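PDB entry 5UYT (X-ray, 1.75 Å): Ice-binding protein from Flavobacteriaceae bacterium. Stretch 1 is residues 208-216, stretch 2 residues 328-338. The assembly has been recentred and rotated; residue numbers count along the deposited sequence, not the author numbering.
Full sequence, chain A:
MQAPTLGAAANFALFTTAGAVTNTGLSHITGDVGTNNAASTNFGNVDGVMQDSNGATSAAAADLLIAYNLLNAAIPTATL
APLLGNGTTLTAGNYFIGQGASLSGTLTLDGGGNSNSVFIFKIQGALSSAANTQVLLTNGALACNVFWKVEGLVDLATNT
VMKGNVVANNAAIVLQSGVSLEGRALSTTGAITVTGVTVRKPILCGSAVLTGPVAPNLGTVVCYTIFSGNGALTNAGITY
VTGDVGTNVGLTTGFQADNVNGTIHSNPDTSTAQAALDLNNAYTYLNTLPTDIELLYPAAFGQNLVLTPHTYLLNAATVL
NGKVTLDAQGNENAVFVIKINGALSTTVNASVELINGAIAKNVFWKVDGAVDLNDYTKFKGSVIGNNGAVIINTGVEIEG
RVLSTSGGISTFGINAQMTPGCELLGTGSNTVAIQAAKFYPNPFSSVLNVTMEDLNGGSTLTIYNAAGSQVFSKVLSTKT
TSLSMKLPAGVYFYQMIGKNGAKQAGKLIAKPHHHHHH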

ATOM      1  N   ALA A 208      14.220   4.401  -5.257  1.00 33.59           N
ATOM      2  CA  ALA A 208      13.987   5.672  -4.533  1.00 32.68           C
ATOM      3  C   ALA A 208      13.166   5.508  -3.261  1.00 30.58           C
ATOM      4  O   ALA A 208      12.150   4.813  -3.255  1.00 30.67           O
ATOM      5  CB  ALA A 208      13.302   6.688  -5.440  1.00 33.76           C
ATOM      6  N   VAL A 209      13.588   6.166  -2.182  1.00 29.54           N
ATOM      7  CA  VAL A 209      12.869   6.114  -0.906  1.00 27.62           C
ATOM      8  C   VAL A 209      11.597   6.933  -1.030  1.00 26.96           C
ATOM      9  O   VAL A 209      11.668   8.123  -1.378  1.00 27.15           O
ATOM     10  CB  VAL A 209      13.702   6.693   0.262  1.00 27.91           C
ATOM     11  CG1 VAL A 209      12.922   6.645   1.584  1.00 27.28           C
ATOM     12  CG2 VAL A 209      15.007   5.944   0.401  1.00 29.53           C
ATOM     13  N   LEU A 210      10.447   6.320  -0.750  1.00 25.28           N
ATOM     14  CA  LEU A 210       9.170   7.037  -0.847  1.00 25.01           C
ATOM     15  C   LEU A 210       8.984   7.961   0.350  1.00 24.34           C
ATOM     16  O   LEU A 210       9.186   7.542   1.516  1.00 24.31           O
ATOM     17  CB  LEU A 210       7.990   6.053  -0.956  1.00 24.88           C
ATOM     18  CG  LEU A 210       7.941   5.158  -2.203  1.00 25.78           C
ATOM     19  CD1 LEU A 210       6.776   4.149  -2.122  1.00 26.04           C
ATOM     20  CD2 LEU A 210       7.854   5.985  -3.473  1.00 26.83           C
ATOM     21  N   THR A 211       8.585   9.202   0.059  1.00 23.70           N
ATOM     22  CA  THR A 211       8.332  10.220   1.073  1.00 23.26           C
ATOM     23  C   THR A 211       6.862  10.530   1.211  1.00 22.36           C
ATOM     24  O   THR A 211       6.427  10.991   2.268  1.00 21.70           O
ATOM     25  CB  THR A 211       9.053  11.549   0.749  1.00 24.01           C
ATOM     26  OG1 THR A 211       8.609  12.045  -0.528  1.00 24.39           O
ATOM     27  CG2 THR A 211      10.532  11.347   0.695  1.00 25.29           C
ATOM     28  N   GLY A 212       6.099  10.292   0.141  1.00 22.21           N
ATOM     29  CA  GLY A 212       4.744  10.822   0.074  1.00 21.77           C
ATOM     30  C   GLY A 212       4.803  12.340  -0.170  1.00 21.88           C
ATOM     31  O   GLY A 212       5.897  12.924  -0.327  1.00 22.21           O
ATOM     32  N   PRO A 213       3.631  12.984  -0.221  1.00 21.59           N
ATOM     33  CA  PRO A 213       3.570  14.441  -0.443  1.00 22.14           C
ATOM     34  C   PRO A 213       3.966  15.227   0.804  1.00 22.24           C
ATOM     35  O   PRO A 213       4.134  14.649   1.884  1.00 21.04           O
ATOM     36  CB  PRO A 213       2.087  14.664  -0.756  1.00 21.74           C
ATOM     37  CG  PRO A 213       1.384  13.623   0.077  1.00 20.78           C
ATOM     38  CD  PRO A 213       2.287  12.406  -0.032  1.00 20.72           C
ATOM     39  N   VAL A 214       4.155  16.546   0.646  1.00 23.18           N
ATOM     40  CA  VAL A 214       4.309  17.432   1.814  1.00 23.28           C
ATOM     41  C   VAL A 214       2.991  17.496   2.569  1.00 22.51           C
ATOM     42  O   VAL A 214       1.943  17.718   1.959  1.00 23.20           O
ATOM     43  CB  VAL A 214       4.746  18.848   1.374  1.00 24.02           C
ATOM     44  CG1 VAL A 214       4.769  19.813   2.557  1.00 23.82           C
ATOM     45  CG2 VAL A 214       6.105  18.781   0.720  1.00 25.08           C
ATOM     46  N   ALA A 215       3.053  17.237   3.879  1.00 21.97           N
ATOM     47  CA  ALA A 215       1.895  17.253   4.790  1.00 21.57           C
ATOM     48  C   ALA A 215       1.250  18.638   4.816  1.00 21.94           C
ATOM     49  O   ALA A 215       1.967  19.645   4.662  1.00 23.10           O
ATOM     50  CB  ALA A 215       2.314  16.857   6.207  1.00 21.58           C
ATOM     51  N   PRO A 216      -0.085  18.711   5.007  1.00 21.62           N
ATOM     52  CA  PRO A 216      -0.696  20.023   5.145  1.00 22.12           C
ATOM     53  C   PRO A 216      -0.283  20.682   6.452  1.00 22.33           C
ATOM     54  O   PRO A 216      -0.030  19.988   7.452  1.00 22.67           O
ATOM     55  CB  PRO A 216      -2.187  19.701   5.221  1.00 21.75           C
ATOM     56  CG  PRO A 216      -2.233  18.323   5.867  1.00 21.08           C
ATOM     57  CD  PRO A 216      -1.092  17.635   5.152  1.00 21.02           C
ATOM     58  N   ALA A 328       5.199   2.560   5.815  1.00 17.64           N
ATOM     59  CA  ALA A 328       6.174   3.619   5.545  1.00 17.94           C
ATOM     60  C   ALA A 328       7.514   3.123   5.014  1.00 19.05           C
ATOM     61  O   ALA A 328       8.374   3.930   4.705  1.00 19.94           O
ATOM     62  CB  ALA A 328       6.379   4.498   6.792  1.00 17.82           C
ATOM     63  N   GLN A 329       7.679   1.795   4.920  1.00 19.97           N
ATOM     64  CA  GLN A 329       8.913   1.192   4.394  1.00 21.17           C
ATOM     65  C   GLN A 329      10.189   1.695   5.094  1.00 22.15           C
ATOM     66  O   GLN A 329      11.271   1.828   4.471  1.00 22.40           O
ATOM     67  CB  GLN A 329       8.987   1.346   2.860  1.00 22.75           C
ATOM     68  CG  GLN A 329       7.708   0.882   2.149  1.00 22.70           C
ATOM     69  CD  GLN A 329       7.799   0.850   0.606  1.00 24.09           C
ATOM     70  OE1 GLN A 329       7.372  -0.122  -0.021  1.00 25.54           O
ATOM     71  NE2 GLN A 329       8.292   1.910   0.003  1.00 24.35           N
ATOM     72  N   GLY A 330      10.090   1.914   6.399  1.00 21.91           N
ATOM     73  CA  GLY A 330      11.246   2.293   7.220  1.00 23.83           C
ATOM     74  C   GLY A 330      11.467   3.797   7.372  1.00 24.80           C
ATOM     75  O   GLY A 330      12.376   4.217   8.085  1.00 26.80           O
ATOM     76  N   ASN A 331      10.659   4.602   6.682  1.00 23.87           N
ATOM     77  CA  ASN A 331      10.824   6.076   6.694  1.00 23.72           C
ATOM     78  C   ASN A 331       9.774   6.693   7.614  1.00 23.37           C
ATOM     79  O   ASN A 331       8.624   6.884   7.196  1.00 21.43           O
ATOM     80  CB  ASN A 331      10.674   6.649   5.284  1.00 23.21           C
ATOM     81  CG  ASN A 331      10.715   8.183   5.265  1.00 23.71           C
ATOM     82  OD1 ASN A 331      11.040   8.834   6.263  1.00 24.03           O
ATOM     83  ND2 ASN A 331      10.383   8.756   4.131  1.00 23.65           N
ATOM     84  N   GLU A 332      10.169   7.032   8.843  1.00 24.19           N
ATOM     85  CA  GLU A 332       9.179   7.458   9.861  1.00 25.38           C
ATOM     86  C   GLU A 332       8.514   8.778   9.488  1.00 24.21           C
ATOM     87  O   GLU A 332       7.381   9.058   9.918  1.00 23.56           O
ATOM     88  CB  GLU A 332       9.793   7.530  11.256  1.00 29.56           C
ATOM     89  CG  GLU A 332      10.789   8.652  11.452  1.00 34.29           C
ATOM     90  CD  GLU A 332      11.187   8.854  12.915  1.00 39.72           C
ATOM     91  OE1 GLU A 332      12.247   9.468  13.129  1.00 42.94           O
ATOM     92  OE2 GLU A 332      10.433   8.438  13.838  1.00 43.27           O
ATOM     93  N   ASN A 333       9.200   9.560   8.645  1.00 24.35           N
ATOM     94  CA  ASN A 333       8.650  10.848   8.156  1.00 24.27           C
ATOM     95  C   ASN A 333       7.739  10.743   6.942  1.00 23.66           C
ATOM     96  O   ASN A 333       7.228  11.769   6.456  1.00 23.16           O
ATOM     97  CB  ASN A 333       9.765  11.864   7.924  1.00 26.33           C
ATOM     98  CG  ASN A 333      10.628  12.063   9.158  1.00 26.76           C
ATOM     99  OD1 ASN A 333      11.832  11.898   9.098  1.00 28.91           O
ATOM    100  ND2 ASN A 333      10.007  12.365  10.281  1.00 26.12           N
ATOM    101  N   ALA A 334       7.480   9.514   6.488  1.00 22.03           N
ATOM    102  CA  ALA A 334       6.620   9.304   5.320  1.00 21.72           C
ATOM    103  C   ALA A 334       5.197   9.826   5.581  1.00 20.75           C
ATOM    104  O   ALA A 334       4.640   9.624   6.654  1.00 20.16           O
ATOM    105  CB  ALA A 334       6.554   7.820   4.977  1.00 21.50           C
ATOM    106  N   VAL A 335       4.592  10.431   4.557  1.00 20.46           N
ATOM    107  CA  VAL A 335       3.239  10.998   4.646  1.00 19.48           C
ATOM    108  C   VAL A 335       2.326  10.192   3.690  1.00 18.93           C
ATOM    109  O   VAL A 335       2.746   9.792   2.578  1.00 18.38           O
ATOM    110  CB  VAL A 335       3.245  12.471   4.176  1.00 19.92           C
ATOM    111  CG1 VAL A 335       1.818  13.014   3.967  1.00 20.08           C
ATOM    112  CG2 VAL A 335       4.014  13.342   5.161  1.00 20.88           C
ATOM    113  N   PHE A 336       1.089   9.988   4.123  1.00 17.74           N
ATOM    114  CA  PHE A 336       0.086   9.304   3.326  1.00 18.00           C
ATOM    115  C   PHE A 336      -1.095  10.238   3.209  1.00 17.89           C
ATOM    116  O   PHE A 336      -1.618  10.725   4.238  1.00 18.49           O
ATOM    117  CB  PHE A 336      -0.387   8.050   4.055  1.00 17.64           C
ATOM    118  CG  PHE A 336       0.714   7.081   4.380  1.00 18.17           C
ATOM    119  CD1 PHE A 336       0.903   5.953   3.577  1.00 18.47           C
ATOM    120  CD2 PHE A 336       1.543   7.282   5.496  1.00 18.28           C
ATOM    121  CE1 PHE A 336       1.913   5.034   3.892  1.00 19.47           C
ATOM    122  CE2 PHE A 336       2.552   6.359   5.803  1.00 18.97           C
ATOM    123  CZ  PHE A 336       2.734   5.249   5.008  1.00 19.34           C
ATOM    124  N   VAL A 337      -1.550  10.495   1.987  1.00 18.06           N
ATOM    125  CA  VAL A 337      -2.766  11.276   1.833  1.00 18.21           C
ATOM    126  C   VAL A 337      -3.781  10.440   1.065  1.00 18.19           C
ATOM    127  O   VAL A 337      -3.469   9.895   0.013  1.00 18.57           O
ATOM    128  CB  VAL A 337      -2.507  12.623   1.121  1.00 19.35           C
ATOM    129  CG1 VAL A 337      -3.839  13.296   0.745  1.00 19.43           C
ATOM    130  CG2 VAL A 337      -1.675  13.567   2.023  1.00 19.96           C
ATOM    131  N   ILE A 338      -4.997  10.332   1.601  1.00 18.05           N
ATOM    132  CA  ILE A 338      -6.062   9.516   0.954  1.00 17.40           C
ATOM    133  C   ILE A 338      -7.219  10.457   0.632  1.00 18.29           C
ATOM    134  O   ILE A 338      -7.885  10.957   1.540  1.00 18.11           O
ATOM    135  CB  ILE A 338      -6.507   8.350   1.881  1.00 17.09           C
ATOM    136  CG1 ILE A 338      -5.275   7.435   2.096  1.00 17.18           C
ATOM    137  CG2 ILE A 338      -7.639   7.532   1.220  1.00 17.76           C
ATOM    138  CD1 ILE A 338      -5.448   6.369   3.155  1.00 19.53           C
TER
HETATM  139  O   HOH W   1       9.552   5.009   2.452  1.00 24.40           O
HETATM  140  O   HOH W   2      10.503   3.731   0.262  1.00 26.12           O

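Two direct hydrogen bonds join the stretches, and in both the acceptor is a backbone carbonyl of stretch 1. Val-335 N donates to Thr-211 O at 3.0 Å, with an N-H...O angle of 163°. Asn-331 ND2 donates to Leu-210 O at 3.1 Å, with an angle of 162°. Both bonds are of ordinary length and nearly straight. The first pairs backbone with backbone. The second uses a side chain, and its CA-to-CB bond points toward stretch 1.

The amide of Asn-331 works at both ends. While ND2 reaches across, OD1 accepts a weak hydrogen bond from Asn-333 N at 3.1 Å within its own stretch. The backbone around it is folded by two consecutive turns. A type I' turn runs from Ala-328 to Asn-331, closed by Asn-331 N to Ala-328 O at 3.1 Å. A type I turn follows from Asn-331 to Ala-334, closed by Ala-334 N to Asn-331 O at 3.0 Å. Asn-331 is shared by both.

Two waters extend the polar network. Water 1 donates to Leu-210 O at 2.7 Å and to Ala-328 O at 2.8 Å, bridging the stretches. Leu-210 O therefore accepts from both this water and Asn-331. Water 2 accepts from Leu-210 N at 2.8 Å and, weakly, from Gln-329 NE2 at 2.9 Å. It forms a second bridge.

Weaker CA-H...O contacts lie beside the backbone bond. Thr-211 O is 3.5 Å from Ala-334 CA, and Gly-212 CA is 3.4 Å from Val-335 O. The latter is well aligned, with an angle of 166° at the hydrogen. Val-335 O is buried here and has no conventional hydrogen-bond partner in the model. Gly-212 suits this close approach. An ideal CB on Gly-212 would lie 1.9 Å from Val-335 O, a clash, and the positive phi of Gly-212, 73°, also favours glycine. Next to it, Thr-211 points its CA-to-CB bond away from stretch 2, and its OG1 donates to Gly-212 O at 2.9 Å.

Apolar packing follows around Val-335, which has more area covered by the other stretch than any other residue here. Its CG1 lies 4.0 Å from Pro-213 CG, and its CG2 lies 4.0 Å from Ala-215 CB. Pro-213 CG also meets Val-337 CG2 at 3.6 Å. The CA-to-CB bonds of Val-335 and Val-337 point toward stretch 1, while that of the intervening Phe-336 points away, as expected for alternation along an extended backbone.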